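Local coordinates for polyhedrin (Operophtera brumata cypovirus 19, PDB 5A99), which builds the crystalline matrix of cypovirus polyhedra, the occlusion bodies that embed virus particles and probably protect them outside the insect host, at residues Y240-K243 with C244-V248; T227-N231 with Y232-F236; P158-F162 with D163-A167; A51-P54 with R55-S58. One frame throughout, in Å; residues are numbered along the deposited sequence.

Contact 1: residues Y240-K243 with C244-V248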
# COMPACT_ATOMS: atom_id res chain seq x y z
N TYR A 240 8.16 -21.31 14.55
CA TYR A 240 7.59 -20.47 15.60
C TYR A 240 8.08 -20.88 16.98
O TYR A 240 8.33 -22.06 17.26
CB TYR A 240 6.05 -20.54 15.55
CG TYR A 240 5.35 -19.70 16.59
CD1 TYR A 240 5.24 -18.34 16.44
CD2 TYR A 240 4.80 -20.29 17.73
CE1 TYR A 240 4.62 -17.56 17.39
CE2 TYR A 240 4.17 -19.52 18.68
CZ TYR A 240 4.08 -18.15 18.51
OH TYR A 240 3.45 -17.37 19.44
N ARG A 241 8.20 -19.89 17.85
CA ARG A 241 8.68 -20.08 19.21
C ARG A 241 7.57 -19.69 20.19
O ARG A 241 7.09 -18.56 20.17
CB ARG A 241 9.91 -19.20 19.42
CG ARG A 241 10.93 -19.73 20.39
CD ARG A 241 12.18 -18.84 20.37
NE ARG A 241 13.22 -19.39 19.49
CZ ARG A 241 13.78 -20.57 19.71
NH1 ARG A 241 13.40 -21.28 20.76
NH2 ARG A 241 14.72 -21.04 18.91
N THR A 242 7.17 -20.63 21.05
CA THR A 242 6.10 -20.41 22.02
C THR A 242 6.55 -19.63 23.27
O THR A 242 7.73 -19.36 23.46
CB THR A 242 5.47 -21.75 22.48
OG1 THR A 242 6.41 -22.46 23.30
CG2 THR A 242 5.05 -22.61 21.28
N LYS A 243 5.59 -19.26 24.11
CA LYS A 243 5.88 -18.52 25.34
C LYS A 243 6.86 -19.28 26.22
O LYS A 243 7.73 -18.69 26.86
CB LYS A 243 4.60 -18.25 26.14
CG LYS A 243 4.87 -17.51 27.44
CD LYS A 243 3.69 -17.57 28.41
CE LYS A 243 4.07 -16.96 29.75
NZ LYS A 243 2.90 -16.81 30.68
N CYS A 244 6.71 -20.61 26.25
CA CYS A 244 7.55 -21.47 27.07
C CYS A 244 8.82 -21.84 26.34
O CYS A 244 9.62 -22.64 26.81
CB CYS A 244 6.77 -22.73 27.45
SG CYS A 244 5.35 -22.41 28.50
N ASP A 245 8.98 -21.26 25.16
CA ASP A 245 10.18 -21.41 24.35
C ASP A 245 10.31 -22.78 23.67
O ASP A 245 11.39 -23.36 23.64
CB ASP A 245 11.43 -21.12 25.18
CG ASP A 245 12.53 -20.53 24.34
OD1 ASP A 245 12.36 -19.38 23.88
OD2 ASP A 245 13.55 -21.21 24.10
N ILE A 246 9.22 -23.27 23.12
CA ILE A 246 9.29 -24.50 22.34
C ILE A 246 9.30 -24.11 20.87
O ILE A 246 8.54 -23.24 20.43
CB ILE A 246 8.11 -25.43 22.65
CG1 ILE A 246 8.13 -25.81 24.13
CG2 ILE A 246 8.17 -26.68 21.77
CD1 ILE A 246 7.08 -26.83 24.52
N ALA A 247 10.20 -24.76 20.13
CA ALA A 247 10.34 -24.53 18.71
C ALA A 247 9.40 -25.46 17.96
O ALA A 247 9.62 -26.67 17.91
CB ALA A 247 11.77 -24.75 18.27
N VAL A 248 8.33 -24.88 17.42
CA VAL A 248 7.29 -25.65 16.74
C VAL A 248 7.24 -25.29 15.25
O VAL A 248 6.56 -25.96 14.47
CB VAL A 248 5.90 -25.38 17.34
CG1 VAL A 248 5.86 -25.83 18.79
CG2 VAL A 248 5.51 -23.90 17.18
OXT VAL A 248 7.86 -24.33 14.79

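Contact 2: residues T227-N231 with Y232-F236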
# COMPACT_ATOMS: atom_id res chain seq x y z
N THR A 227 -3.70 -22.25 20.03
CA THR A 227 -4.60 -22.38 18.89
C THR A 227 -3.84 -22.08 17.61
O THR A 227 -3.96 -22.82 16.64
CB THR A 227 -5.84 -21.46 19.02
OG1 THR A 227 -6.49 -21.68 20.28
CG2 THR A 227 -6.83 -21.75 17.91
N SER A 228 -3.04 -21.02 17.62
CA SER A 228 -2.22 -20.66 16.47
C SER A 228 -1.18 -21.74 16.15
O SER A 228 -0.94 -22.04 14.98
CB SER A 228 -1.52 -19.29 16.66
OG SER A 228 -0.48 -19.35 17.61
N VAL A 229 -0.59 -22.34 17.18
CA VAL A 229 0.38 -23.42 16.98
C VAL A 229 -0.33 -24.56 16.24
O VAL A 229 0.17 -25.06 15.23
CB VAL A 229 1.00 -23.91 18.33
CG1 VAL A 229 1.71 -25.24 18.17
CG2 VAL A 229 1.96 -22.86 18.89
N ALA A 230 -1.50 -24.94 16.74
CA ALA A 230 -2.27 -26.02 16.15
C ALA A 230 -2.80 -25.73 14.75
O ALA A 230 -2.76 -26.60 13.87
CB ALA A 230 -3.42 -26.38 17.06
N ASN A 231 -3.30 -24.53 14.53
CA ASN A 231 -4.07 -24.25 13.32
C ASN A 231 -3.34 -23.41 12.28
O ASN A 231 -3.86 -23.17 11.19
CB ASN A 231 -5.37 -23.56 13.71
CG ASN A 231 -6.31 -24.47 14.47
OD1 ASN A 231 -6.01 -25.65 14.71
ND2 ASN A 231 -7.43 -23.92 14.90
N TYR A 232 -2.12 -22.98 12.60
CA TYR A 232 -1.40 -22.07 11.73
C TYR A 232 0.07 -22.45 11.60
O TYR A 232 0.53 -22.85 10.54
CB TYR A 232 -1.53 -20.64 12.26
CG TYR A 232 -0.92 -19.60 11.37
CD1 TYR A 232 -1.66 -19.02 10.33
CD2 TYR A 232 0.39 -19.20 11.55
CE1 TYR A 232 -1.09 -18.06 9.51
CE2 TYR A 232 0.96 -18.23 10.73
CZ TYR A 232 0.23 -17.68 9.70
OH TYR A 232 0.83 -16.72 8.89
N TRP A 233 0.82 -22.32 12.68
CA TRP A 233 2.27 -22.47 12.60
C TRP A 233 2.67 -23.86 12.09
O TRP A 233 3.35 -23.97 11.08
CB TRP A 233 2.91 -22.17 13.96
CG TRP A 233 2.60 -20.77 14.42
CD1 TRP A 233 1.75 -20.42 15.43
CD2 TRP A 233 3.13 -19.55 13.89
NE1 TRP A 233 1.73 -19.06 15.57
CE2 TRP A 233 2.56 -18.50 14.64
CE3 TRP A 233 4.03 -19.24 12.87
CZ2 TRP A 233 2.85 -17.16 14.38
CZ3 TRP A 233 4.32 -17.91 12.61
CH2 TRP A 233 3.73 -16.88 13.36
N THR A 234 2.24 -24.91 12.79
CA THR A 234 2.57 -26.26 12.38
C THR A 234 1.92 -26.61 11.03
O THR A 234 2.55 -27.20 10.16
CB THR A 234 2.18 -27.29 13.45
OG1 THR A 234 0.78 -27.20 13.74
CG2 THR A 234 2.96 -27.04 14.72
N ARG A 235 0.68 -26.18 10.86
CA ARG A 235 -0.09 -26.46 9.64
C ARG A 235 0.58 -25.95 8.37
O ARG A 235 0.60 -26.66 7.35
CB ARG A 235 -1.47 -25.84 9.78
CG ARG A 235 -2.20 -25.62 8.46
CD ARG A 235 -3.65 -25.21 8.70
NE ARG A 235 -4.35 -26.27 9.42
CZ ARG A 235 -4.81 -27.36 8.84
NH1 ARG A 235 -4.67 -27.51 7.53
NH2 ARG A 235 -5.42 -28.29 9.56
N PHE A 236 1.11 -24.73 8.43
CA PHE A 236 1.60 -24.03 7.25
C PHE A 236 3.12 -24.08 7.11
O PHE A 236 3.69 -23.51 6.17
CB PHE A 236 1.13 -22.56 7.28
CG PHE A 236 -0.37 -22.40 7.21
CD1 PHE A 236 -1.12 -23.05 6.25
CD2 PHE A 236 -1.04 -21.61 8.14
CE1 PHE A 236 -2.50 -22.91 6.20
CE2 PHE A 236 -2.41 -21.48 8.10
CZ PHE A 236 -3.14 -22.13 7.13
O HOH W 1 -1.54 -29.02 13.64

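Contact 3: residues P158-F162 with D163-A167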
# COMPACT_ATOMS: atom_id res chain seq x y z
N PRO A 158 17.59 -18.00 16.37
CA PRO A 158 17.23 -18.85 15.24
C PRO A 158 16.34 -20.01 15.66
O PRO A 158 16.35 -20.42 16.82
CB PRO A 158 18.58 -19.39 14.76
CG PRO A 158 19.60 -18.52 15.37
CD PRO A 158 19.02 -18.07 16.67
N ILE A 159 15.58 -20.51 14.70
CA ILE A 159 14.78 -21.71 14.89
C ILE A 159 15.21 -22.72 13.83
O ILE A 159 15.35 -22.37 12.65
CB ILE A 159 13.27 -21.44 14.75
CG1 ILE A 159 12.82 -20.36 15.74
CG2 ILE A 159 12.47 -22.73 14.96
CD1 ILE A 159 11.39 -19.88 15.50
N ARG A 160 15.43 -23.96 14.25
CA ARG A 160 16.04 -24.96 13.38
C ARG A 160 15.02 -25.96 12.85
O ARG A 160 14.02 -26.27 13.50
CB ARG A 160 17.19 -25.67 14.10
CG ARG A 160 18.37 -24.76 14.47
CD ARG A 160 19.50 -25.49 15.20
NE ARG A 160 20.61 -25.79 14.30
CZ ARG A 160 21.80 -25.19 14.32
NH1 ARG A 160 22.07 -24.26 15.22
NH2 ARG A 160 22.73 -25.55 13.45
N TYR A 161 15.29 -26.44 11.64
CA TYR A 161 14.47 -27.43 10.97
C TYR A 161 15.42 -28.41 10.32
O TYR A 161 16.24 -28.02 9.48
CB TYR A 161 13.58 -26.73 9.95
CG TYR A 161 12.69 -27.61 9.10
CD1 TYR A 161 11.64 -28.31 9.66
CD2 TYR A 161 12.88 -27.69 7.73
CE1 TYR A 161 10.80 -29.10 8.88
CE2 TYR A 161 12.05 -28.47 6.94
CZ TYR A 161 11.01 -29.17 7.51
OH TYR A 161 10.19 -29.94 6.71
N PHE A 162 15.32 -29.67 10.72
CA PHE A 162 16.31 -30.68 10.37
C PHE A 162 17.71 -30.10 10.57
O PHE A 162 18.57 -30.20 9.69
CB PHE A 162 16.11 -31.18 8.93
CG PHE A 162 14.85 -31.98 8.74
CD1 PHE A 162 14.78 -33.30 9.16
CD2 PHE A 162 13.72 -31.40 8.16
CE1 PHE A 162 13.63 -34.04 9.00
CE2 PHE A 162 12.56 -32.13 7.99
CZ PHE A 162 12.51 -33.45 8.41
N ASP A 163 17.91 -29.47 11.72
CA ASP A 163 19.22 -28.95 12.14
C ASP A 163 19.71 -27.72 11.38
O ASP A 163 20.81 -27.26 11.64
CB ASP A 163 20.28 -30.04 12.05
CG ASP A 163 19.91 -31.26 12.87
OD1 ASP A 163 19.82 -31.13 14.10
OD2 ASP A 163 19.71 -32.34 12.26
N ARG A 164 18.90 -27.19 10.47
CA ARG A 164 19.26 -25.99 9.72
C ARG A 164 18.56 -24.76 10.28
O ARG A 164 17.36 -24.78 10.53
CB ARG A 164 18.89 -26.15 8.25
CG ARG A 164 19.63 -27.28 7.55
CD ARG A 164 18.75 -27.91 6.48
NE ARG A 164 19.51 -28.63 5.45
CZ ARG A 164 20.19 -28.04 4.47
NH1 ARG A 164 20.25 -26.72 4.39
NH2 ARG A 164 20.83 -28.78 3.56
N GLU A 165 19.32 -23.69 10.48
CA GLU A 165 18.72 -22.42 10.86
C GLU A 165 17.91 -21.95 9.66
O GLU A 165 18.45 -21.68 8.60
CB GLU A 165 19.81 -21.40 11.23
CG GLU A 165 20.56 -21.75 12.53
CD GLU A 165 21.65 -20.75 12.88
OE1 GLU A 165 22.04 -19.96 12.00
OE2 GLU A 165 22.11 -20.76 14.05
N MET A 166 16.59 -21.87 9.82
CA MET A 166 15.75 -21.45 8.71
C MET A 166 14.76 -20.35 9.06
O MET A 166 14.07 -19.81 8.18
CB MET A 166 15.06 -22.68 8.11
CG MET A 166 16.06 -23.73 7.62
SD MET A 166 15.44 -24.87 6.36
CE MET A 166 13.72 -24.81 6.72
N ALA A 167 14.71 -19.98 10.34
CA ALA A 167 13.91 -18.84 10.75
C ALA A 167 14.56 -18.17 11.96
O ALA A 167 15.31 -18.80 12.69
CB ALA A 167 12.51 -19.27 11.07
O HOH W 2 19.64 -31.19 7.19

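Contact 4: residues A51-P54 with R55-S58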
# COMPACT_ATOMS: atom_id res chain seq x y z
N ALA A 51 3.64 -10.92 6.22
CA ALA A 51 4.07 -10.36 4.95
C ALA A 51 4.91 -11.41 4.25
O ALA A 51 5.63 -12.18 4.89
CB ALA A 51 4.87 -9.12 5.18
N GLN A 52 4.85 -11.42 2.93
CA GLN A 52 5.63 -12.36 2.15
C GLN A 52 5.89 -11.84 0.75
O GLN A 52 5.10 -11.07 0.19
CB GLN A 52 4.91 -13.71 2.07
CG GLN A 52 3.67 -13.71 1.19
CD GLN A 52 2.85 -14.99 1.30
OE1 GLN A 52 2.78 -15.61 2.37
NE2 GLN A 52 2.22 -15.39 0.20
N ASN A 53 7.00 -12.30 0.18
CA ASN A 53 7.42 -11.87 -1.13
C ASN A 53 8.52 -12.79 -1.65
O ASN A 53 9.31 -13.33 -0.86
CB ASN A 53 7.91 -10.42 -1.06
CG ASN A 53 8.07 -9.78 -2.43
OD1 ASN A 53 9.14 -9.85 -3.04
ND2 ASN A 53 7.00 -9.17 -2.91
N PRO A 54 8.59 -12.97 -2.97
CA PRO A 54 9.67 -13.84 -3.44
C PRO A 54 11.05 -13.22 -3.27
O PRO A 54 12.04 -13.95 -3.29
CB PRO A 54 9.35 -14.06 -4.93
CG PRO A 54 8.30 -13.07 -5.28
CD PRO A 54 7.82 -12.37 -4.07
N ARG A 55 11.11 -11.91 -3.04
CA ARG A 55 12.39 -11.20 -3.07
C ARG A 55 12.62 -10.18 -1.96
O ARG A 55 13.68 -10.15 -1.35
CB ARG A 55 12.54 -10.49 -4.41
CG ARG A 55 12.78 -11.42 -5.57
CD ARG A 55 13.01 -10.63 -6.84
NE ARG A 55 13.28 -11.50 -7.97
CZ ARG A 55 13.86 -11.09 -9.10
NH1 ARG A 55 14.24 -9.82 -9.25
NH2 ARG A 55 14.07 -11.97 -10.08
N ILE A 56 11.63 -9.33 -1.71
CA ILE A 56 11.84 -8.18 -0.85
C ILE A 56 10.58 -7.79 -0.09
O ILE A 56 9.48 -7.80 -0.64
CB ILE A 56 12.41 -6.97 -1.67
CG1 ILE A 56 12.84 -5.83 -0.72
CG2 ILE A 56 11.40 -6.48 -2.72
CD1 ILE A 56 13.55 -4.66 -1.43
N ILE A 57 10.76 -7.45 1.17
CA ILE A 57 9.66 -7.07 2.03
C ILE A 57 10.00 -5.76 2.73
O ILE A 57 11.00 -5.68 3.44
CB ILE A 57 9.36 -8.19 3.07
CG1 ILE A 57 8.84 -9.46 2.39
CG2 ILE A 57 8.35 -7.70 4.13
CD1 ILE A 57 8.54 -10.61 3.36
N SER A 58 9.19 -4.74 2.48
CA SER A 58 9.23 -3.49 3.25
C SER A 58 7.81 -3.16 3.71
O SER A 58 6.92 -2.99 2.89
CB SER A 58 9.77 -2.35 2.39
OG SER A 58 9.55 -1.09 2.99

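Contact 1: residues Y240-K243 with C244-V248
Tyr240 and Val248 pair at the open end of a tight reverse loop that ends the chain, closed at its tip by a type I beta turn from Thr242 to Asp245. Both backbone polar groups of Tyr240 are satisfied by Val248: its N donates to the terminal carboxylate at Val248 OXT (3.0 Å), and its O takes the N-H of Val248 at 2.8 Å in a nearly straight bond (166°). Nearer the turn, Thr242 N reaches Ile246 O at 3.0 Å. The turn itself is closed by Asp245 N on Thr242 O, the donor standing above the carbonyl plane. Thr242 also works through its side chain: with OG1 between the backbone N and the carbonyl carbon (chi1 70°), the hydroxyl receives the N-H of Ile246 at 2.9 Å. Beside the turn, Arg241 and Asp245 run alongside each other, and NH1 meets OD2 at 3.3 Å in a salt bridge, the two planes 22° apart. The other carboxylate oxygen, Asp245 OD1, makes a salt bridge to Arg157, while Arg241 NH2 binds Pro158 O. Apolar contact closes the loop mouth, where Val248 CG2 lies 3.7 Å from Tyr240 CD2, in the plane of the ring and at its edge.

Contact 2: residues T227-N231 with Y232-F236
Ser228 and Trp233 meet along helix 225-236, where the backbone widens into a pi-type turn at 229-231. The short axes of 227-231 and 232-236 differ in direction by only 14°, so the helix carries on with little bend through the widened turn. The extra residue shows in the bonding: Trp233 N reaches back five residues to Ser228 O at 2.9 Å, and Thr234 N does the same to Val229 O at 3.2 Å. Tyr232 N also approaches Ser228 O, but at 126° that bond is weak.

Thr234 adds a side-chain grip to this wide turn. Its OG1 sits between the backbone N and the carbonyl carbon (chi1 58°), which turns the hydroxyl back along the helix to donate to Val229 O at 2.7 Å. Val229 O therefore accepts twice, from the N and the OG1 of one residue. A water donates to both Thr234 OG1 and Ala230 O, bridging the next carbonyl of the turn to the same hydroxyl.

On the buried flank, Ser228 OG lies at the edge of the Trp233 indole, in its plane; NE1 donates to it only weakly, and the serine hydroxyl has another partner in Glu225 O. The Tyr232 ring, whose hydroxyl bonds to His36, meets one face of the indole edge-on (T-shaped), CD2 lying over its centre, and the indole also stacks with Tyr240. Farther along, Asn231 O is bound by Ser93 OG of the second subunit, while from within the helix Arg235 CD packs against this same oxygen at 3.2 Å.

Contact 3: residues P158-F162 with D163-A167
Arg160 reaches Asp163 because its chain, straight at chi2 (180°), bends at chi3 (101°) and brings the guanidinium back over the turn. NE and NH2 then grip a single atom, Asp163 O, side-on at 3.0 and 3.1 Å. That oxygen lies in the guanidinium plane, whereas both nitrogens come to it from the same face of the carbonyl. Glu165 CG sits over one guanidinium face, and OE2 is 3.7 Å from NH1, a long ion pair well out of the plane that works through charge alone. Glu165 also lies alongside Pro158, its CG and CD against the proline CB. These residues belong to the beta hairpin of strands 157-161 and 164-173, joined by a type I' turn from Tyr161 to Arg164 whose ends exchange backbone bonds in both directions. Farther from the turn the pairing slips by one residue in a classic beta bulge. Ile159 O takes a good bond from Met166 N at 3.1 Å and a weak one from Ala167 N, and Ile159 N donates to Ala167 O at 2.7 Å. The bulged Met166 places its SD at the edge of the Tyr161 ring, 5.4 Å from the centroid, in a Met-aromatic contact.

Contact 4: residues A51-P54 with R55-S58
Ala51 begins the contact by laying its CB against Ile57 CG2 at 3.9 Å, where strand 46-53 passes over strand 56-61. The two strands belong to different sheets, their short axes 148° apart in direction and 6.2 Å apart at closest approach, and they meet through side chains in the manner of a beta arch. At Gln52 it is the backbone that is touched: Ile57 CD1 presses on its CA at 3.6 Å, while its amide bonds to Arg50 and, across the interface, to Asn133 of the second subunit. Asn53 turns the corner. With CG anti to the backbone N (chi1 -167°), its amide swings over the bend; OD1 takes the N-H of Arg55, which closes an Asx turn, and also that of Ile56, both at 2.9 Å. The two donors arrive from opposite faces of the amide plane, the bond from Ile56 being nearly straight (173°). Asn53 CB meanwhile rests on Ile57 CG1 at 3.7 Å. Pro54 follows at the bend, and its O is bound by Arg191. At this crossing between sheets, Asn53 OD1 thus satisfies two backbone N-H groups, and ND2, bonded to Arg211 O, completes the bonding of the buried amide and fixes its flip.

Contact 4 is the buried one, made where the chain passes from the six-stranded sheet to the three-stranded one; contact 1 is a surface loop, and contacts 2 and 3 are partly buried. Contact 1 lies on the same side of the chain's centre as contact 2 and as contact 3. Its C-terminal loop touches both, Thr242 packing on Val229 and Ala247 on Ile159, while contacts 2 and 3 stay about 8 Å apart at their nearest atoms. Contacts 3 and 4 share the larger sheet at separate places. Charge pairs occur in the more open contacts 1 and 3; between their own segments contacts 2 and 4 have none, and, as with Thr242 in contact 1, a hydroxyl or amide closes onto backbone.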